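Local coordinates for protein gamma-hexachlorocyclohexane dehydrochlorinase (Novosphingobium barchaimii LL02, PDB 5KVB) that probably converts the pollutant lindane (gamma-hexachlorocyclohexane) to 1,3,4,6-tetrachloro-1,4-cyclohexadiene through two successive dehydrochlorinations, at residues 19-24 with 130-134; 23-27 with 38-43. One frame throughout, in Å; residues are numbered along the deposited sequence.

Contact 1. Residues 19-24 with 130-134; sequences AIQDLY and VWKFS
Helix 10-33 lies against the curved sheet in the SnoaL-like, NTF2-type cone, and here its turn at residues 19-24 meets the start of strand 130-145. The 19-24 segment is regular alpha helix, with Leu23 N to Ala19 O and Tyr24 N to Ile20 O both 3.0 Å; 130-133 is extended. Their local axes approach to 8.4 Å and run roughly the same way, at 32° (signed crossing -32°), with Ile20 CA 6.9 Å from Trp131 CA and Leu23 CA 6.9 Å from Lys132 CA. Along the strand, Trp131 (chi1 m, chi2 99°) comes first, its CA-to-CB bond directed at the helix. Ile20, in the mt rotamer, lays CD1 over the face of the indole: a CH-pi contact 3.9 Å from the six-membered ring centroid, 16° off the normal. Ala19 CB reaches Trp131 CD1 at 4.3 Å. The CA-to-CB bond of Lys132 points away from the helix, and the residue offers its backbone instead, so that Leu23, also mt, slots CD1 3.7 Å from Lys132 CA and 3.6 Å from Trp131 O. The CA-to-CB bond of Phe133 points sideways, but chi1 of -87° brings its ring to the helix: CE2 sits 4.0 Å from Leu23 CB, and the ring edge meets Leu23 O at 3.5 Å from CE2. Phe133 CZ lies 4.2 Å from Tyr24 CD1 and 4.0 Å from Tyr24 CA. At Ser134 the chain turns a corner. Tyr124 and Trp43 also pack on the Phe133 ring. Side chains pair through apolar or aromatic groups, while Leu23 CD1 and Phe133 CE2 also touch backbone carbonyls, so the helix is held to this strand mainly by burial and shape.

Contact 2. Residues 23-27 with 38-43; sequences LYSDQ and RLASIW
In this NTF2-like fold the chain doubles back after helix 10-33 through short helix 36-40, and residues 38-43 return alongside the helical turn 23-27. Residues 38-40 are helical, and a type I turn from Ala40 to Trp43 leads into strand 43-44. CA atoms pair as Leu23 with Ile42 (5.8 Å), Asp26 with Arg38 (6.4 Å) and Gln27 with Leu39 (5.7 Å). Ile42, chi1 p and chi2 t, is the central wedge: its CB meets Leu23 CD2 at 3.8 Å (Leu23 mt), its CG2 meets Asp26 CB at 3.6 Å, and its CD1 lies 3.6 Å from both CA and CB of Gln27. Gln27 (chi1 t, chi2 m) places CG 4.1 Å from Trp43 CZ2 and 4.4 Å from CD1 of Leu39, whose rotamer is tp. The Gln27 side chain is about 6 Å from that of His80, the probable proton acceptor, so this packing borders the presumed active site. A polar edge flanks the apolar wedge. Arg38 extends through chi1 and chi2 near 180°, then bends at chi3 (m), which carries NH1 to Asp26 in a salt bridge; its NE is held by Gln35. Asp26 (chi1 -80°) directs OD1 also to Arg86 of the second subunit, so the same carboxylate joins the helix pair to the subunit interface. Ser41, with chi1 p, folds OG back onto Arg38 O at 2.6 Å. A water donates to Ser41 OG at 2.6 Å and to Asp26 OD2 at 2.8 Å, while Arg38 NH1 donates to Asp26 OD1 at 2.8 Å.

How the contacts relate
Both contacts start from helix 10-33 and share Leu23 and Tyr24. From the N terminus, the helix first presents 19-24 and then 23-27. The chain soon returns at 38-43, closing the short loop of contact 2 after ten intervening residues; it then builds helix 59-71 and most of the sheet before 130-134 closes the 105-residue loop of contact 1, which spans the shorter connection. The returning segments also meet each other: Phe133 N lies 2.8 Å from Ile42 O, probably hydrogen-bonded, and Phe133 CB is 3.5 Å from Trp43 CE3. Long helix, helix 36-40 with its following turn, and strand 130-145 thus converge around Leu23.

Contact 1. Residues 19-24 with 130-134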
loop_
_atom_site.group_PDB
_atom_site.type_symbol
_atom_site.label_atom_id
_atom_site.label_comp_id
_atom_site.label_asym_id
_atom_site.label_seq_id
_atom_site.Cartn_x
_atom_site.Cartn_y
_atom_site.Cartn_z
ATOM N N ALA A 19 15.268 7.147 -1.234
ATOM C CA ALA A 19 15.796 7.201 0.121
ATOM C C ALA A 19 14.684 7.570 1.108
ATOM O O ALA A 19 14.589 6.984 2.199
ATOM C CB ALA A 19 16.941 8.189 0.205
ATOM N N ILE A 20 13.820 8.513 0.728
ATOM C CA ILE A 20 12.782 8.990 1.635
ATOM C C ILE A 20 11.677 7.937 1.779
ATOM O O ILE A 20 11.191 7.699 2.887
ATOM C CB ILE A 20 12.249 10.349 1.151
ATOM C CG1 ILE A 20 13.344 11.417 1.334
ATOM C CG2 ILE A 20 10.972 10.738 1.898
ATOM C CD1 ILE A 20 13.059 12.714 0.585
ATOM N N GLN A 21 11.315 7.271 0.682
ATOM C CA GLN A 21 10.358 6.164 0.752
ATOM C C GLN A 21 10.863 5.059 1.703
ATOM O O GLN A 21 10.096 4.531 2.509
ATOM C CB GLN A 21 10.071 5.628 -0.660
ATOM C CG GLN A 21 9.303 6.635 -1.536
ATOM C CD GLN A 21 9.536 6.438 -3.030
ATOM O OE1 GLN A 21 10.276 5.547 -3.454
ATOM N NE2 GLN A 21 8.912 7.287 -3.837
ATOM N N ASP A 22 12.160 4.763 1.671
ATOM C CA ASP A 22 12.758 3.808 2.608
ATOM C C ASP A 22 12.720 4.310 4.069
ATOM O O ASP A 22 12.425 3.528 4.980
ATOM C CB ASP A 22 14.213 3.476 2.214
ATOM C CG ASP A 22 14.326 2.599 0.964
ATOM O OD1 ASP A 22 13.325 2.025 0.510
ATOM O OD2 ASP A 22 15.465 2.491 0.455
ATOM N N LEU A 23 13.003 5.592 4.307
ATOM C CA LEU A 23 12.906 6.146 5.672
ATOM C C LEU A 23 11.516 5.929 6.242
ATOM O O LEU A 23 11.347 5.507 7.402
ATOM C CB LEU A 23 13.232 7.650 5.687
ATOM C CG LEU A 23 14.687 8.032 5.400
ATOM C CD1 LEU A 23 14.772 9.534 5.149
ATOM C CD2 LEU A 23 15.600 7.647 6.572
ATOM N N TYR A 24 10.512 6.239 5.424
ATOM C CA TYR A 24 9.132 6.184 5.867
ATOM C C TYR A 24 8.688 4.745 6.149
ATOM O O TYR A 24 8.086 4.468 7.191
ATOM C CB TYR A 24 8.241 6.850 4.833
ATOM C CG TYR A 24 6.790 6.966 5.228
ATOM C CD1 TYR A 24 6.333 8.013 6.025
ATOM C CD2 TYR A 24 5.880 6.026 4.799
ATOM C CE1 TYR A 24 4.985 8.117 6.364
ATOM C CE2 TYR A 24 4.546 6.118 5.139
ATOM C CZ TYR A 24 4.108 7.155 5.903
ATOM O OH TYR A 24 2.773 7.223 6.221
ATOM N N VAL A 130 22.887 13.543 2.993
ATOM C CA VAL A 130 22.128 12.418 3.539
ATOM C C VAL A 130 20.720 12.855 3.952
ATOM O O VAL A 130 20.560 13.913 4.566
ATOM C CB VAL A 130 22.864 11.817 4.763
ATOM C CG1 VAL A 130 22.048 10.708 5.424
ATOM C CG2 VAL A 130 24.232 11.298 4.354
ATOM N N TRP A 131 19.703 12.042 3.628
ATOM C CA TRP A 131 18.310 12.302 4.039
ATOM C C TRP A 131 17.933 11.599 5.340
ATOM O O TRP A 131 18.208 10.412 5.498
ATOM C CB TRP A 131 17.318 11.837 2.952
ATOM C CG TRP A 131 17.348 12.633 1.676
ATOM C CD1 TRP A 131 18.002 12.298 0.520
ATOM C CD2 TRP A 131 16.681 13.872 1.415
ATOM N NE1 TRP A 131 17.794 13.259 -0.437
ATOM C CE2 TRP A 131 16.995 14.243 0.085
ATOM C CE3 TRP A 131 15.876 14.721 2.180
ATOM C CZ2 TRP A 131 16.499 15.415 -0.501
ATOM C CZ3 TRP A 131 15.384 15.890 1.592
ATOM C CH2 TRP A 131 15.698 16.222 0.268
ATOM N N LYS A 132 17.275 12.324 6.249
ATOM C CA LYS A 132 16.610 11.725 7.418
ATOM C C LYS A 132 15.333 12.499 7.734
ATOM O O LYS A 132 15.130 13.625 7.234
ATOM C CB LYS A 132 17.533 11.694 8.664
ATOM C CG LYS A 132 18.707 10.701 8.558
ATOM C CD LYS A 132 19.419 10.483 9.896
ATOM C CE LYS A 132 20.640 9.578 9.715
ATOM N NZ LYS A 132 21.209 9.143 11.027
ATOM N N PHE A 133 14.464 11.897 8.548
ATOM C CA PHE A 133 13.297 12.617 9.098
ATOM C C PHE A 133 13.700 13.861 9.869
ATOM O O PHE A 133 14.628 13.800 10.695
ATOM C CB PHE A 133 12.514 11.760 10.092
ATOM C CG PHE A 133 11.450 10.860 9.507
ATOM C CD1 PHE A 133 10.127 11.287 9.404
ATOM C CD2 PHE A 133 11.750 9.546 9.190
ATOM C CE1 PHE A 133 9.127 10.428 8.946
ATOM C CE2 PHE A 133 10.763 8.683 8.720
ATOM C CZ PHE A 133 9.445 9.119 8.601
ATOM N N SER A 134 12.977 14.951 9.642
ATOM C CA SER A 134 13.042 16.116 10.524
ATOM C C SER A 134 11.735 16.305 11.297
ATOM O O SER A 134 11.741 16.906 12.370
ATOM C CB SER A 134 13.373 17.393 9.747
ATOM O OG SER A 134 12.502 17.590 8.653
#

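Contact 2. Residues 23-27 with 38-43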
loop_
_atom_site.group_PDB
_atom_site.type_symbol
_atom_site.label_atom_id
_atom_site.label_comp_id
_atom_site.label_asym_id
_atom_site.label_seq_id
_atom_site.Cartn_x
_atom_site.Cartn_y
_atom_site.Cartn_z
ATOM N N LEU A 23 13.003 5.592 4.307
ATOM C CA LEU A 23 12.906 6.146 5.672
ATOM C C LEU A 23 11.516 5.929 6.242
ATOM O O LEU A 23 11.347 5.507 7.402
ATOM C CB LEU A 23 13.232 7.650 5.687
ATOM C CG LEU A 23 14.687 8.032 5.400
ATOM C CD1 LEU A 23 14.772 9.534 5.149
ATOM C CD2 LEU A 23 15.600 7.647 6.572
ATOM N N TYR A 24 10.512 6.239 5.424
ATOM C CA TYR A 24 9.132 6.184 5.867
ATOM C C TYR A 24 8.688 4.745 6.149
ATOM O O TYR A 24 8.086 4.468 7.191
ATOM C CB TYR A 24 8.241 6.850 4.833
ATOM C CG TYR A 24 6.790 6.966 5.228
ATOM C CD1 TYR A 24 6.333 8.013 6.025
ATOM C CD2 TYR A 24 5.880 6.026 4.799
ATOM C CE1 TYR A 24 4.985 8.117 6.364
ATOM C CE2 TYR A 24 4.546 6.118 5.139
ATOM C CZ TYR A 24 4.108 7.155 5.903
ATOM O OH TYR A 24 2.773 7.223 6.221
ATOM N N SER A 25 8.986 3.816 5.249
ATOM C CA SER A 25 8.675 2.424 5.543
ATOM C C SER A 25 9.440 1.922 6.772
ATOM O O SER A 25 8.884 1.140 7.555
ATOM C CB SER A 25 8.959 1.548 4.326
ATOM O OG SER A 25 7.958 1.777 3.337
ATOM N N ASP A 26 10.676 2.385 6.962
ATOM C CA ASP A 26 11.480 1.989 8.127
ATOM C C ASP A 26 10.829 2.451 9.442
ATOM O O ASP A 26 10.923 1.752 10.449
ATOM C CB ASP A 26 12.918 2.538 8.032
ATOM C CG ASP A 26 13.816 1.712 7.116
ATOM O OD1 ASP A 26 13.406 0.599 6.704
ATOM O OD2 ASP A 26 14.943 2.173 6.814
ATOM N N GLN A 27 10.144 3.596 9.425
ATOM C CA GLN A 27 9.408 4.038 10.606
ATOM C C GLN A 27 8.319 3.027 10.953
ATOM O O GLN A 27 8.200 2.592 12.101
ATOM C CB GLN A 27 8.799 5.433 10.385
ATOM C CG GLN A 27 8.309 6.142 11.678
ATOM C CD GLN A 27 6.942 5.686 12.175
ATOM O OE1 GLN A 27 6.170 5.084 11.440
ATOM N NE2 GLN A 27 6.637 5.998 13.435
ATOM N N ARG A 38 16.531 -0.147 13.606
ATOM C CA ARG A 38 15.917 0.401 12.403
ATOM C C ARG A 38 15.200 1.710 12.726
ATOM O O ARG A 38 15.352 2.699 12.007
ATOM C CB ARG A 38 14.938 -0.604 11.777
ATOM C CG ARG A 38 14.242 -0.074 10.513
ATOM C CD ARG A 38 13.183 -1.039 9.944
ATOM N NE ARG A 38 13.724 -2.369 9.657
ATOM C CZ ARG A 38 14.206 -2.754 8.483
ATOM N NH1 ARG A 38 14.218 -1.929 7.445
ATOM N NH2 ARG A 38 14.673 -3.991 8.332
ATOM N N LEU A 39 14.434 1.722 13.808
ATOM C CA LEU A 39 13.661 2.903 14.173
ATOM C C LEU A 39 14.541 4.099 14.548
ATOM O O LEU A 39 14.207 5.242 14.223
ATOM C CB LEU A 39 12.707 2.571 15.332
ATOM C CG LEU A 39 11.746 3.661 15.819
ATOM C CD1 LEU A 39 10.869 4.241 14.695
ATOM C CD2 LEU A 39 10.875 3.113 16.932
ATOM N N ALA A 40 15.660 3.843 15.223
ATOM C CA ALA A 40 16.545 4.931 15.640
ATOM C C ALA A 40 17.290 5.565 14.465
ATOM O O ALA A 40 17.615 6.752 14.502
ATOM C CB ALA A 40 17.547 4.430 16.683
ATOM N N SER A 41 17.538 4.777 13.421
ATOM C CA SER A 41 18.404 5.158 12.311
ATOM C C SER A 41 17.856 6.271 11.410
ATOM O O SER A 41 18.618 6.887 10.666
ATOM C CB SER A 41 18.703 3.933 11.427
ATOM O OG SER A 41 17.536 3.484 10.755
ATOM N N ILE A 42 16.554 6.523 11.475
ATOM C CA ILE A 42 15.880 7.358 10.479
ATOM C C ILE A 42 15.689 8.829 10.876
ATOM O O ILE A 42 15.133 9.604 10.088
ATOM C CB ILE A 42 14.481 6.779 10.135
ATOM C CG1 ILE A 42 13.547 6.897 11.346
ATOM C CG2 ILE A 42 14.581 5.323 9.667
ATOM C CD1 ILE A 42 12.182 6.190 11.188
ATOM N N TRP A 43 16.150 9.217 12.072
ATOM C CA TRP A 43 15.886 10.555 12.636
ATOM C C TRP A 43 17.130 11.424 12.788
ATOM O O TRP A 43 18.132 10.973 13.349
ATOM C CB TRP A 43 15.256 10.451 14.035
ATOM C CG TRP A 43 14.079 9.534 14.166
ATOM C CD1 TRP A 43 14.112 8.220 14.539
ATOM C CD2 TRP A 43 12.707 9.850 13.922
ATOM N NE1 TRP A 43 12.840 7.699 14.550
ATOM C CE2 TRP A 43 11.959 8.676 14.160
ATOM C CE3 TRP A 43 12.038 11.008 13.515
ATOM C CZ2 TRP A 43 10.564 8.631 14.022
ATOM C CZ3 TRP A 43 10.654 10.965 13.376
ATOM C CH2 TRP A 43 9.933 9.785 13.635
HETATM O O HOH W 1 17.089 2.060 8.640
#